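Local coordinates for protein computational Design of Enzyme (Synthetic construct, PDB 3TP4) that is a computationally designed enzyme, probably built to carry an activated serine-containing catalytic triad on a glycosyl hydrolase family 26 barrel, at residues T71-I74 with R79-L82; F67-S72 with A95-K100; E89-F94 with L148-E153. All coordinates share one frame; numbering follows the deposited sequence.

Following the chain from its N terminus, strand 66-70 ends and contact 1 closes first, folding the loop after the strand back on itself so that 79-82 rests against 71-74. Contact 2 encloses it: 67-72, which shares Thr-71 and Ser-72 with contact 1, is joined to 95-100 on helix 87-104, fastening the helix to its own strand. Contact 3 then crosses contact 2, because 89-94 lies inside the segment of chain that contact 2 spans while its partner, 148-153 on helix 141-157, lies far beyond it. Pro-80 against Tyr-97 joins contacts 1 and 2, and Trp-69 against Phe-94 joins contacts 2 and 3. Strand, loop and two neighbouring helices of the barrel are thus tied together.

Contact 1: residues T71-I74 with R79-L82; sequences TSII and RPGL
Ile-73 reaches Arg-79, Pro-80 and Gly-81 because its first torsion, chi1 -70°, sets both of its branches against them. CG1 stands beside the backbone N and carries an extended CD1 (chi2 166°), while CG2 swings to the other flank of CB, beside the carbonyl carbon. The first branch meets the start of 79-82: CG1 lies 3.6 Å from Arg-79 O, and CD1 is 3.8 Å from Pro-80 CD, the two side chains meeting at a slant. CG2 reaches further along, 3.7 Å from Gly-81 N, and also touches Pro-80 CD.

The backbone of 79-82 is shaped to receive this side chain. A cis peptide bond precedes Pro-80 and turns the chain abruptly, so that the oxygen of Arg-79 and the CD edge of the pyrrolidine ring face the same isoleucine. On the other segment, Ile-74 N donates to Thr-71 O at 2.8 Å, which winds 71-74 into a short turn with helical backbone angles. Where the two segments come nearest, at the CA atoms of Ile-73 and Gly-81, 4.6 Å apart, the carbonyl of Ile-73 presses on bare glycine: Gly-81 CA lies 3.4 Å from Ile-73 O in a CH...O contact with an angle of 146° at the hydrogen. The absence of a side chain at Gly-81 is what makes room for that oxygen.

Around this pairing, Ile-73 also leans on Phe-94 of helix 87-104, and Leu-82 N is bound by Asn-90 OD1. The whole is a folded-back loop at the C-terminal end of strand 66-70 in a beta/alpha barrel, the end at which such barrels carry their active sites, and it lies close to Ser-70, the probable nucleophile of the designed triad.

Contact 2: residues F67-S72 with A95-K100; sequences FGWSTS and ADYIRK
Residues 67-70 run as a strand, flanked by parallel neighbours, and 71-72 leave it in a turn; 95-100 is a continuous piece of helix, with Arg-99 N bonded to Ala-95 O and Lys-100 N to Asp-96 O. Together they are the first strand and the helix of a beta-alpha-beta unit, 66-70, 87-104 and 107-113, packed as in a TIM barrel with the helix outside the sheet. No hydrogen bond joins the two segments, and Trp-69 carries the junction.

With CG beside the backbone N (chi1 -45°) and the ring turned by chi2 103°, the indole lies against the helix along the side that runs from the pyrrole nitrogen to CH2. At the far corner, CH2 lies 3.9 Å from Tyr-97 CB and 4.0 Å from Tyr-97 CD2, arriving at the edge of the phenol ring and near its plane, while the two side chains cross at roughly a right angle. CZ2 sits 3.9 Å from the carbonyl oxygen of Tyr-97. At the pyrrole end Ile-98 takes over, with CG1 approaching obliquely 3.9 Å from Trp-69 NE1.

Every side chain that touches here is buried, and one polar atom of the indole needs an answer inside this apolar layer. Its partner comes from the second strand of the unit, on Asn-108, whose ND2 also makes a weak bond to Ile-98 O. One asparagine therefore links strand and helix at the polar edge of the tryptophan, where NE1 of Trp-69 is hydrogen-bonded to OD1 of Asn-108.

Contact 3: residues E89-F94 with L148-E153; sequences ENIALF and LDDIAE
The flat groups next to Ile-91, the carboxylates of Asp-150 and Glu-153, contribute less than the CB atoms that carry them. CD1 of Ile-91 lies off one face of the Asp-150 carboxylate, well to the side of its centre, and the nearest side-chain atom there is CB, at 4.2 Å. The Glu-153 chain runs across the isoleucine at about a right angle and is bent at chi2 (-77°), which turns its carboxylate from the methyl; CB makes the approach, 4.0 Å from Ile-91 CD1.

A single methyl does the reaching for segment 89-94 of helix 87-104. With chi2 near 176° the isoleucine is stretched to its full length, and CD1 ends 3.7 Å from the carbonyl oxygen of Asp-150, resting on the helix surface where the CB atoms of Asp-150 and Glu-153, three residues apart, meet it. The backbones stay separated, the closest CA atoms being those of Ile-91 and Glu-153 at 7.6 Å.

Charge adds a second tie between these helices, since Asp-150 OD2 forms a salt bridge with Arg-87 NH1. This is light side-by-side packing of neighbouring outer helices, 87-104 and 141-157, in the beta/alpha barrel of a glycosyl hydrolase family 26 scaffold.

Contact 1: residues T71-I74 with R79-L82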
loop_
_atom_site.group_PDB
_atom_site.type_symbol
_atom_site.label_atom_id
_atom_site.label_comp_id
_atom_site.label_asym_id
_atom_site.label_seq_id
_atom_site.Cartn_x
_atom_site.Cartn_y
_atom_site.Cartn_z
ATOM N N THR A 71 1.377 -3.661 -10.036
ATOM C CA THR A 71 0.387 -4.600 -10.573
ATOM C C THR A 71 0.223 -4.399 -12.076
ATOM O O THR A 71 -0.302 -5.256 -12.778
ATOM C CB THR A 71 -0.973 -4.454 -9.898
ATOM O OG1 THR A 71 -1.429 -3.102 -10.032
ATOM C CG2 THR A 71 -0.874 -4.833 -8.422
ATOM N N SER A 72 0.687 -3.248 -12.545
ATOM C CA SER A 72 0.815 -2.935 -13.965
ATOM C C SER A 72 1.412 -4.087 -14.792
ATOM O O SER A 72 1.147 -4.217 -15.986
ATOM C CB SER A 72 1.704 -1.702 -14.102
ATOM O OG SER A 72 1.430 -1.013 -15.301
ATOM N N ILE A 73 2.233 -4.910 -14.155
ATOM C CA ILE A 73 2.855 -6.047 -14.825
ATOM C C ILE A 73 1.821 -7.036 -15.352
ATOM O O ILE A 73 2.044 -7.706 -16.364
ATOM C CB ILE A 73 3.783 -6.798 -13.872
ATOM C CG1 ILE A 73 5.020 -5.950 -13.553
ATOM C CG2 ILE A 73 4.193 -8.139 -14.451
ATOM C CD1 ILE A 73 5.786 -6.473 -12.394
ATOM N N ILE A 74 0.700 -7.148 -14.648
ATOM C CA ILE A 74 -0.355 -8.075 -15.045
ATOM C C ILE A 74 -1.009 -7.606 -16.345
ATOM O O ILE A 74 -1.442 -8.414 -17.163
ATOM C CB ILE A 74 -1.425 -8.196 -13.948
ATOM C CG1 ILE A 74 -0.851 -8.912 -12.725
ATOM C CG2 ILE A 74 -2.666 -8.923 -14.473
ATOM C CD1 ILE A 74 -1.657 -8.666 -11.452
ATOM N N ARG A 79 7.478 -4.522 -17.670
ATOM C CA ARG A 79 8.205 -5.782 -17.672
ATOM C C ARG A 79 8.190 -6.361 -16.260
ATOM O O ARG A 79 8.159 -5.616 -15.283
ATOM C CB ARG A 79 9.640 -5.557 -18.149
ATOM C CG ARG A 79 9.744 -4.910 -19.528
ATOM C CD ARG A 79 11.199 -4.711 -19.946
ATOM N NE ARG A 79 11.850 -3.638 -19.195
ATOM C CZ ARG A 79 11.941 -2.378 -19.613
ATOM N NH1 ARG A 79 11.426 -2.023 -20.785
ATOM N NH2 ARG A 79 12.548 -1.468 -18.862
ATOM N N PRO A 80 8.230 -7.690 -16.138
ATOM C CA PRO A 80 8.390 -8.690 -17.196
ATOM C C PRO A 80 7.069 -8.994 -17.889
ATOM O O PRO A 80 6.970 -9.997 -18.599
ATOM C CB PRO A 80 8.846 -9.924 -16.423
ATOM C CG PRO A 80 8.128 -9.797 -15.108
ATOM C CD PRO A 80 8.113 -8.315 -14.808
ATOM N N GLY A 81 6.068 -8.148 -17.666
ATOM C CA GLY A 81 4.793 -8.293 -18.339
ATOM C C GLY A 81 4.886 -7.908 -19.804
ATOM O O GLY A 81 5.499 -6.894 -20.158
ATOM N N LEU A 82 4.268 -8.728 -20.650
ATOM C CA LEU A 82 4.219 -8.487 -22.085
ATOM C C LEU A 82 2.785 -8.215 -22.537
ATOM O O LEU A 82 1.870 -8.967 -22.202
ATOM C CB LEU A 82 4.781 -9.697 -22.842
ATOM C CG LEU A 82 6.221 -10.081 -22.497
ATOM C CD1 LEU A 82 6.604 -11.428 -23.103
ATOM C CD2 LEU A 82 7.186 -8.985 -22.937
#

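Contact 2: residues F67-S72 with A95-K100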
loop_
_atom_site.group_PDB
_atom_site.type_symbol
_atom_site.label_atom_id
_atom_site.label_comp_id
_atom_site.label_asym_id
_atom_site.label_seq_id
_atom_site.Cartn_x
_atom_site.Cartn_y
_atom_site.Cartn_z
ATOM N N PHE A 67 12.422 -5.608 -3.049
ATOM C CA PHE A 67 12.160 -5.643 -4.488
ATOM C C PHE A 67 10.749 -5.119 -4.707
ATOM O O PHE A 67 9.779 -5.750 -4.275
ATOM C CB PHE A 67 12.220 -7.093 -5.007
ATOM C CG PHE A 67 13.623 -7.683 -5.087
ATOM C CD1 PHE A 67 14.424 -7.778 -3.958
ATOM C CD2 PHE A 67 14.107 -8.194 -6.285
ATOM C CE1 PHE A 67 15.701 -8.347 -4.027
ATOM C CE2 PHE A 67 15.385 -8.766 -6.360
ATOM C CZ PHE A 67 16.176 -8.838 -5.235
ATOM N N GLY A 68 10.615 -3.972 -5.365
ATOM C CA GLY A 68 9.298 -3.404 -5.612
ATOM C C GLY A 68 8.771 -3.755 -7.000
ATOM O O GLY A 68 9.551 -3.941 -7.931
ATOM N N TRP A 69 7.447 -3.837 -7.132
ATOM C CA TRP A 69 6.787 -4.181 -8.390
ATOM C C TRP A 69 5.429 -3.487 -8.486
ATOM O O TRP A 69 4.815 -3.183 -7.468
ATOM C CB TRP A 69 6.509 -5.670 -8.455
ATOM C CG TRP A 69 7.593 -6.552 -8.041
ATOM C CD1 TRP A 69 7.695 -7.218 -6.862
ATOM C CD2 TRP A 69 8.724 -6.934 -8.822
ATOM N NE1 TRP A 69 8.828 -7.984 -6.850
ATOM C CE2 TRP A 69 9.479 -7.830 -8.046
ATOM C CE3 TRP A 69 9.176 -6.599 -10.104
ATOM C CZ2 TRP A 69 10.672 -8.395 -8.504
ATOM C CZ3 TRP A 69 10.358 -7.162 -10.561
ATOM C CH2 TRP A 69 11.093 -8.046 -9.763
ATOM N N SER A 70 4.952 -3.254 -9.706
ATOM C CA SER A 70 3.616 -2.675 -9.897
ATOM C C SER A 70 2.652 -3.735 -10.423
ATOM O O SER A 70 3.062 -4.609 -11.176
ATOM C CB SER A 70 3.670 -1.514 -10.889
ATOM O OG SER A 70 4.455 -0.450 -10.384
ATOM N N THR A 71 1.377 -3.661 -10.036
ATOM C CA THR A 71 0.387 -4.600 -10.573
ATOM C C THR A 71 0.223 -4.399 -12.076
ATOM O O THR A 71 -0.302 -5.256 -12.778
ATOM C CB THR A 71 -0.973 -4.454 -9.898
ATOM O OG1 THR A 71 -1.429 -3.102 -10.032
ATOM C CG2 THR A 71 -0.874 -4.833 -8.422
ATOM N N SER A 72 0.687 -3.248 -12.545
ATOM C CA SER A 72 0.815 -2.935 -13.965
ATOM C C SER A 72 1.412 -4.087 -14.792
ATOM O O SER A 72 1.147 -4.217 -15.986
ATOM C CB SER A 72 1.704 -1.702 -14.102
ATOM O OG SER A 72 1.430 -1.013 -15.301
ATOM N N ALA A 95 4.926 -13.809 -10.767
ATOM C CA ALA A 95 5.177 -14.759 -9.692
ATOM C C ALA A 95 6.588 -15.314 -9.737
ATOM O O ALA A 95 7.199 -15.553 -8.696
ATOM C CB ALA A 95 4.162 -15.899 -9.731
ATOM N N ASP A 96 7.094 -15.548 -10.945
ATOM C CA ASP A 96 8.440 -16.088 -11.109
ATOM C C ASP A 96 9.500 -15.107 -10.589
ATOM O O ASP A 96 10.438 -15.494 -9.890
ATOM C CB ASP A 96 8.707 -16.412 -12.580
ATOM C CG ASP A 96 10.106 -16.959 -12.815
ATOM O OD1 ASP A 96 10.458 -17.980 -12.188
ATOM O OD2 ASP A 96 10.858 -16.355 -13.611
ATOM N N TYR A 97 9.339 -13.839 -10.936
ATOM C CA TYR A 97 10.268 -12.804 -10.494
ATOM C C TYR A 97 10.197 -12.581 -8.983
ATOM O O TYR A 97 11.206 -12.253 -8.356
ATOM C CB TYR A 97 9.995 -11.503 -11.241
ATOM C CG TYR A 97 10.640 -11.430 -12.609
ATOM C CD1 TYR A 97 10.705 -12.549 -13.438
ATOM C CD2 TYR A 97 11.175 -10.237 -13.078
ATOM C CE1 TYR A 97 11.289 -12.475 -14.692
ATOM C CE2 TYR A 97 11.762 -10.154 -14.318
ATOM C CZ TYR A 97 11.816 -11.274 -15.125
ATOM O OH TYR A 97 12.405 -11.173 -16.363
ATOM N N ILE A 98 9.011 -12.759 -8.402
ATOM C CA ILE A 98 8.838 -12.658 -6.951
ATOM C C ILE A 98 9.541 -13.824 -6.274
ATOM O O ILE A 98 10.187 -13.663 -5.235
ATOM C CB ILE A 98 7.335 -12.647 -6.543
ATOM C CG1 ILE A 98 6.726 -11.261 -6.768
ATOM C CG2 ILE A 98 7.157 -13.061 -5.080
ATOM C CD1 ILE A 98 5.201 -11.223 -6.638
ATOM N N ARG A 99 9.416 -15.009 -6.870
ATOM C CA ARG A 99 10.094 -16.199 -6.352
ATOM C C ARG A 99 11.617 -16.021 -6.386
ATOM O O ARG A 99 12.327 -16.367 -5.433
ATOM C CB ARG A 99 9.686 -17.440 -7.165
ATOM C CG ARG A 99 8.348 -18.046 -6.746
ATOM C CD ARG A 99 7.743 -18.965 -7.820
ATOM N NE ARG A 99 8.745 -19.812 -8.464
ATOM C CZ ARG A 99 9.313 -20.868 -7.890
ATOM N NH1 ARG A 99 8.972 -21.223 -6.654
ATOM N NH2 ARG A 99 10.222 -21.576 -8.555
ATOM N N LYS A 100 12.109 -15.483 -7.497
ATOM C CA LYS A 100 13.535 -15.238 -7.675
ATOM C C LYS A 100 14.054 -14.253 -6.632
ATOM O O LYS A 100 15.168 -14.405 -6.117
ATOM C CB LYS A 100 13.807 -14.719 -9.087
ATOM C CG LYS A 100 13.837 -15.834 -10.143
ATOM C CD LYS A 100 13.776 -15.294 -11.561
ATOM C CE LYS A 100 14.021 -16.431 -12.596
ATOM N NZ LYS A 100 13.484 -16.075 -13.946
#

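Contact 3: residues E89-F94 with L148-E153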
loop_
_atom_site.group_PDB
_atom_site.type_symbol
_atom_site.label_atom_id
_atom_site.label_comp_id
_atom_site.label_asym_id
_atom_site.label_seq_id
_atom_site.Cartn_x
_atom_site.Cartn_y
_atom_site.Cartn_z
ATOM N N GLU A 89 -0.369 -15.510 -17.915
ATOM C CA GLU A 89 1.055 -15.771 -18.092
ATOM C C GLU A 89 1.904 -14.588 -17.640
ATOM O O GLU A 89 3.017 -14.770 -17.143
ATOM C CB GLU A 89 1.385 -16.205 -19.525
ATOM C CG GLU A 89 0.942 -15.255 -20.622
ATOM C CD GLU A 89 0.948 -15.924 -21.991
ATOM O OE1 GLU A 89 0.932 -17.174 -22.041
ATOM O OE2 GLU A 89 0.974 -15.205 -23.014
ATOM N N ASN A 90 1.374 -13.381 -17.809
ATOM C CA ASN A 90 1.971 -12.218 -17.169
ATOM C C ASN A 90 2.008 -12.426 -15.655
ATOM O O ASN A 90 2.972 -12.041 -14.990
ATOM C CB ASN A 90 1.220 -10.936 -17.528
ATOM C CG ASN A 90 1.710 -10.320 -18.826
ATOM O OD1 ASN A 90 2.759 -10.696 -19.348
ATOM N ND2 ASN A 90 0.962 -9.352 -19.342
ATOM N N ILE A 91 0.967 -13.063 -15.122
ATOM C CA ILE A 91 0.890 -13.370 -13.696
ATOM C C ILE A 91 1.899 -14.439 -13.289
ATOM O O ILE A 91 2.477 -14.379 -12.196
ATOM C CB ILE A 91 -0.529 -13.818 -13.277
ATOM C CG1 ILE A 91 -1.482 -12.623 -13.235
ATOM C CG2 ILE A 91 -0.505 -14.516 -11.919
ATOM C CD1 ILE A 91 -2.913 -13.016 -12.913
ATOM N N ALA A 92 2.119 -15.415 -14.167
ATOM C CA ALA A 92 3.098 -16.462 -13.895
ATOM C C ALA A 92 4.520 -15.900 -13.905
ATOM O O ALA A 92 5.363 -16.309 -13.105
ATOM C CB ALA A 92 2.964 -17.608 -14.897
ATOM N N LEU A 93 4.775 -14.968 -14.818
ATOM C CA LEU A 93 6.052 -14.266 -14.883
ATOM C C LEU A 93 6.268 -13.417 -13.615
ATOM O O LEU A 93 7.324 -13.480 -12.982
ATOM C CB LEU A 93 6.088 -13.367 -16.118
ATOM C CG LEU A 93 6.249 -14.059 -17.477
ATOM C CD1 LEU A 93 6.042 -13.065 -18.605
ATOM C CD2 LEU A 93 7.618 -14.715 -17.591
ATOM N N PHE A 94 5.257 -12.623 -13.274
ATOM C CA PHE A 94 5.259 -11.799 -12.065
ATOM C C PHE A 94 5.648 -12.701 -10.905
ATOM O O PHE A 94 6.608 -12.430 -10.180
ATOM C CB PHE A 94 3.861 -11.207 -11.858
ATOM C CG PHE A 94 3.820 -9.986 -10.972
ATOM C CD1 PHE A 94 4.846 -9.706 -10.079
ATOM C CD2 PHE A 94 2.738 -9.119 -11.030
ATOM C CE1 PHE A 94 4.795 -8.573 -9.254
ATOM C CE2 PHE A 94 2.674 -7.986 -10.209
ATOM C CZ PHE A 94 3.703 -7.716 -9.323
ATOM N N LEU A 148 -9.048 -7.282 -8.780
ATOM C CA LEU A 148 -8.670 -7.924 -7.520
ATOM C C LEU A 148 -8.513 -9.447 -7.637
ATOM O O LEU A 148 -7.599 -10.031 -7.043
ATOM C CB LEU A 148 -9.659 -7.561 -6.399
ATOM C CG LEU A 148 -9.719 -6.067 -6.039
ATOM C CD1 LEU A 148 -10.755 -5.766 -4.955
ATOM C CD2 LEU A 148 -8.356 -5.585 -5.595
ATOM N N ASP A 149 -9.403 -10.096 -8.383
ATOM C CA ASP A 149 -9.269 -11.536 -8.635
ATOM C C ASP A 149 -7.876 -11.881 -9.179
ATOM O O ASP A 149 -7.264 -12.874 -8.776
ATOM C CB ASP A 149 -10.329 -12.021 -9.636
ATOM C CG ASP A 149 -11.742 -12.075 -9.038
ATOM O OD1 ASP A 149 -11.880 -12.187 -7.797
ATOM O OD2 ASP A 149 -12.715 -12.016 -9.824
ATOM N N ASP A 150 -7.402 -11.077 -10.125
ATOM C CA ASP A 150 -6.080 -11.270 -10.699
ATOM C C ASP A 150 -5.009 -11.122 -9.623
ATOM O O ASP A 150 -4.033 -11.873 -9.586
ATOM C CB ASP A 150 -5.840 -10.252 -11.816
ATOM C CG ASP A 150 -6.571 -10.612 -13.099
ATOM O OD1 ASP A 150 -6.960 -11.790 -13.246
ATOM O OD2 ASP A 150 -6.744 -9.719 -13.959
ATOM N N ILE A 151 -5.191 -10.150 -8.738
ATOM C CA ILE A 151 -4.228 -9.946 -7.662
ATOM C C ILE A 151 -4.239 -11.154 -6.731
ATOM O O ILE A 151 -3.186 -11.615 -6.280
ATOM C CB ILE A 151 -4.515 -8.623 -6.902
ATOM C CG1 ILE A 151 -4.158 -7.432 -7.805
ATOM C CG2 ILE A 151 -3.735 -8.562 -5.580
ATOM C CD1 ILE A 151 -4.601 -6.086 -7.261
ATOM N N ALA A 152 -5.429 -11.682 -6.453
ATOM C CA ALA A 152 -5.536 -12.869 -5.615
ATOM C C ALA A 152 -4.819 -14.051 -6.289
ATOM O O ALA A 152 -4.184 -14.878 -5.626
ATOM C CB ALA A 152 -7.001 -13.202 -5.337
ATOM N N GLU A 153 -4.922 -14.118 -7.612
ATOM C CA GLU A 153 -4.234 -15.155 -8.387
ATOM C C GLU A 153 -2.723 -15.036 -8.219
ATOM O O GLU A 153 -2.019 -16.026 -8.034
ATOM C CB GLU A 153 -4.590 -15.014 -9.870
ATOM C CG GLU A 153 -5.948 -15.580 -10.248
ATOM C CD GLU A 153 -5.935 -17.093 -10.346
ATOM O OE1 GLU A 153 -4.859 -17.691 -10.124
ATOM O OE2 GLU A 153 -6.995 -17.683 -10.648
#